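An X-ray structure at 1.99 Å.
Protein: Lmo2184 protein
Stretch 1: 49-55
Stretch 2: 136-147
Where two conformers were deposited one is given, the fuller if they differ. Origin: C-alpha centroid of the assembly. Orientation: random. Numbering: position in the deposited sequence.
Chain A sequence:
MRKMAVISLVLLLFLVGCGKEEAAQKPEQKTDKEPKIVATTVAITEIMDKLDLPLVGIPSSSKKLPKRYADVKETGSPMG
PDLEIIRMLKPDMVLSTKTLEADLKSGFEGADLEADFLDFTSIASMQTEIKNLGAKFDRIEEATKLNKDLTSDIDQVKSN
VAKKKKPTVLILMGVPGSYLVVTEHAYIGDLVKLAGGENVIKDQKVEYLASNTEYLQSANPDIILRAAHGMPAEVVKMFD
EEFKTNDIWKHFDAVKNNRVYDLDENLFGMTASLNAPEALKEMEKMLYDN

Stretch 1, residues 49-55: DKLDLPL
Stretch 2 (136-147) KFDRIEEATKLN

The end of one helix and the loop that follows it pack against the start of another helix and the residues just before it in the same chain, in a contact of 458 Å² (both sides summed) that joins a small apolar patch to an arginine clasp on backbone carbonyl oxygen and two bridging waters. In the first stretch, Asp 49 and Lys 50 are helical, Leu 51 follows at phi/psi -84/-2, and Asp 52 leaves helical geometry with positive phi (60/46) in a Schellman motif, its N hydrogen-bonded to Asp 49 O at 3.1 Å. Leu 53, Pro 54 and Leu 55 then run extended, at -110/135, -74/156 and -125/146. In the second stretch, Phe 137 (-118/23) and Asp 138 (59/49) lead to Arg 139 (-133/42), the N-cap residue of a helix that spans 140-147 and continues beyond; its first turn is marked by Ala 143 N to Arg 139 O, 2.9 Å. The register is set by the CA atoms of Leu 51 and Glu 142, 5.2 Å apart, and those of Leu 53 and Phe 137, 8.1 Å apart.

Arg 139 (chi1 to chi3 m, m, t; chi4 -89°) points its CA-to-CB bond toward the first stretch and grips the turn. Its NE and NH2 both donate to Asp 52 O, at 3.1 and 3.0 Å, so one carbonyl oxygen is held by two N-H groups along the guanidinium edge. Leu 51 O also lies near that plane, 3.0 Å from Arg 139 CD. The group is further anchored within its own stretch by NH1 donating to Asp 138 O at 3.1 Å, while Leu 53 CD2 covers one guanidinium face, 3.7 Å from Arg 139 CZ.

Leu 51 (m, t) starts sideways, but its end reaches the helix: CD2 lies 3.5 Å from Ala 143 N and 3.8 Å from Ala 143 CB. Leu 53 (m, t) similarly brings CD1 to 3.9 Å from Phe 137 CB; the phenylalanine (chi1 m, chi2 -63°) leads its ring away. Further along the helix, Leu 146 (t, p) places CD2 3.8 Å from Lys 50 CB, whereas the lysine (m, m, t, t) carries its end away.

One water donates to Lys 50 O at 3.0 Å and Glu 142 O at 2.7 Å; another donates to Asp 52 OD2 and Glu 142 OE2, both at 2.8 Å, joining two carboxylates (Asp 52 chi1 t; Glu 142 m, p) without direct contact between them.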

# COMPACT_ATOMS: atom_id res chain seq x y z
N ASP A 49 15.39 20.83 -12.24
CA ASP A 49 16.62 21.12 -11.52
C ASP A 49 17.84 21.03 -12.45
O ASP A 49 18.74 21.87 -12.38
CB ASP A 49 16.76 20.15 -10.34
CG ASP A 49 18.09 20.33 -9.59
OD1 ASP A 49 18.36 21.46 -9.12
OD2 ASP A 49 18.84 19.34 -9.47
N LYS A 50 17.91 19.98 -13.28
CA LYS A 50 19.04 19.85 -14.20
C LYS A 50 19.04 20.95 -15.23
O LYS A 50 20.10 21.31 -15.75
CB LYS A 50 19.01 18.49 -14.91
CG LYS A 50 19.19 17.28 -13.95
CD LYS A 50 20.58 17.21 -13.35
CE LYS A 50 20.68 15.94 -12.45
NZ LYS A 50 21.75 16.03 -11.43
N LEU A 51 17.85 21.50 -15.56
CA LEU A 51 17.76 22.62 -16.49
C LEU A 51 17.97 23.96 -15.83
O LEU A 51 17.92 25.00 -16.52
CB LEU A 51 16.39 22.60 -17.20
CG LEU A 51 16.15 21.38 -18.11
CD1 LEU A 51 14.85 21.54 -18.88
CD2 LEU A 51 17.32 21.10 -19.09
N ASP A 52 18.18 23.99 -14.51
CA ASP A 52 18.45 25.23 -13.79
C ASP A 52 17.29 26.22 -13.93
O ASP A 52 17.48 27.42 -14.18
CB ASP A 52 19.77 25.86 -14.26
CG ASP A 52 20.24 27.02 -13.38
OD1 ASP A 52 19.76 27.19 -12.24
OD2 ASP A 52 21.12 27.78 -13.85
N LEU A 53 16.06 25.70 -13.76
CA LEU A 53 14.85 26.51 -13.86
C LEU A 53 14.19 26.67 -12.49
O LEU A 53 14.05 25.69 -11.76
CB LEU A 53 13.86 25.85 -14.82
CG LEU A 53 14.26 26.05 -16.30
CD1 LEU A 53 13.50 25.09 -17.19
CD2 LEU A 53 14.03 27.52 -16.71
N PRO A 54 13.76 27.88 -12.13
CA PRO A 54 12.98 28.04 -10.90
C PRO A 54 11.56 27.52 -11.10
O PRO A 54 11.05 27.44 -12.22
CB PRO A 54 13.01 29.55 -10.65
CG PRO A 54 13.19 30.15 -11.98
CD PRO A 54 13.96 29.16 -12.83
N LEU A 55 10.93 27.14 -9.99
CA LEU A 55 9.56 26.66 -9.98
C LEU A 55 8.72 27.48 -9.00
O LEU A 55 9.23 27.91 -7.96
CB LEU A 55 9.49 25.18 -9.57
CG LEU A 55 10.20 24.19 -10.49
CD1 LEU A 55 10.13 22.81 -9.88
CD2 LEU A 55 9.53 24.18 -11.87
N LYS A 136 11.79 25.78 -24.96
CA LYS A 136 10.66 26.58 -24.47
C LYS A 136 11.10 27.56 -23.40
O LYS A 136 10.60 28.69 -23.35
CB LYS A 136 9.56 25.64 -23.95
CG LYS A 136 8.25 26.35 -23.65
CD LYS A 136 7.12 25.33 -23.46
CE LYS A 136 5.78 26.02 -23.15
NZ LYS A 136 5.42 27.15 -24.10
N PHE A 137 12.06 27.18 -22.56
CA PHE A 137 12.40 27.99 -21.39
C PHE A 137 13.83 28.52 -21.41
O PHE A 137 14.37 28.85 -20.35
CB PHE A 137 12.13 27.18 -20.12
CG PHE A 137 10.68 26.82 -19.93
CD1 PHE A 137 9.72 27.82 -19.74
CD2 PHE A 137 10.27 25.48 -19.91
CE1 PHE A 137 8.36 27.50 -19.54
CE2 PHE A 137 8.93 25.16 -19.72
CZ PHE A 137 7.97 26.19 -19.55
N ASP A 138 14.45 28.63 -22.59
CA ASP A 138 15.78 29.22 -22.74
C ASP A 138 16.82 28.47 -21.91
O ASP A 138 17.59 29.06 -21.16
CB ASP A 138 15.77 30.71 -22.36
CG ASP A 138 17.04 31.44 -22.82
OD1 ASP A 138 17.90 30.82 -23.51
OD2 ASP A 138 17.18 32.64 -22.51
N ARG A 139 16.82 27.14 -22.04
CA ARG A 139 17.81 26.30 -21.37
C ARG A 139 18.37 25.29 -22.36
O ARG A 139 18.54 24.11 -22.04
CB ARG A 139 17.21 25.59 -20.15
CG ARG A 139 16.83 26.55 -18.99
CD ARG A 139 18.03 27.29 -18.42
NE ARG A 139 17.72 28.00 -17.18
CZ ARG A 139 17.26 29.25 -17.11
NH1 ARG A 139 17.03 29.93 -18.24
NH2 ARG A 139 17.00 29.82 -15.92
N ILE A 140 18.64 25.74 -23.59
CA ILE A 140 19.02 24.79 -24.64
C ILE A 140 20.35 24.13 -24.28
O ILE A 140 20.52 22.92 -24.46
CB ILE A 140 19.09 25.53 -25.99
CG1 ILE A 140 17.67 25.89 -26.48
CG2 ILE A 140 19.85 24.71 -27.06
CD1 ILE A 140 17.64 26.81 -27.73
N GLU A 141 21.32 24.91 -23.79
CA GLU A 141 22.61 24.35 -23.40
C GLU A 141 22.45 23.31 -22.28
O GLU A 141 23.05 22.22 -22.34
CB GLU A 141 23.55 25.49 -22.98
CG GLU A 141 23.67 26.61 -24.05
CD GLU A 141 22.72 27.85 -23.86
OE1 GLU A 141 21.48 27.70 -23.59
OE2 GLU A 141 23.25 28.98 -24.03
N GLU A 142 21.64 23.62 -21.26
CA GLU A 142 21.48 22.68 -20.16
C GLU A 142 20.79 21.40 -20.62
O GLU A 142 21.14 20.28 -20.18
CB GLU A 142 20.70 23.33 -19.02
CG GLU A 142 21.46 24.42 -18.27
CD GLU A 142 21.38 25.78 -18.96
OE1 GLU A 142 20.81 25.90 -20.07
OE2 GLU A 142 21.92 26.73 -18.38
N ALA A 143 19.79 21.53 -21.50
CA ALA A 143 19.07 20.34 -22.01
C ALA A 143 19.98 19.46 -22.85
O ALA A 143 19.93 18.22 -22.75
CB ALA A 143 17.87 20.76 -22.85
N THR A 144 20.80 20.11 -23.69
CA THR A 144 21.76 19.41 -24.55
C THR A 144 22.76 18.62 -23.71
O THR A 144 23.06 17.46 -24.03
CB THR A 144 22.46 20.45 -25.43
OG1 THR A 144 21.48 21.14 -26.20
CG2 THR A 144 23.46 19.82 -26.39
N LYS A 145 23.32 19.24 -22.68
CA LYS A 145 24.21 18.56 -21.76
C LYS A 145 23.51 17.37 -21.08
O LYS A 145 24.07 16.27 -20.96
CB LYS A 145 24.69 19.58 -20.72
CG LYS A 145 25.47 18.96 -19.55
CD LYS A 145 26.72 18.23 -20.05
CE LYS A 145 27.68 17.89 -18.89
NZ LYS A 145 26.97 17.26 -17.73
N LEU A 146 22.30 17.57 -20.59
CA LEU A 146 21.61 16.47 -19.91
C LEU A 146 21.38 15.31 -20.87
O LEU A 146 21.63 14.14 -20.52
CB LEU A 146 20.28 16.96 -19.33
CG LEU A 146 19.35 15.94 -18.65
CD1 LEU A 146 20.07 15.25 -17.50
CD2 LEU A 146 18.07 16.69 -18.15
N ASN A 147 20.94 15.62 -22.09
CA ASN A 147 20.69 14.56 -23.06
C ASN A 147 21.98 13.86 -23.47
O ASN A 147 21.97 12.65 -23.73
CB ASN A 147 19.95 15.13 -24.27
CG ASN A 147 18.44 15.06 -24.09
OD1 ASN A 147 17.96 14.22 -23.33
ND2 ASN A 147 17.67 15.91 -24.78
O HOH W 1 22.03 20.02 -17.60
O HOH W 2 22.80 26.57 -15.77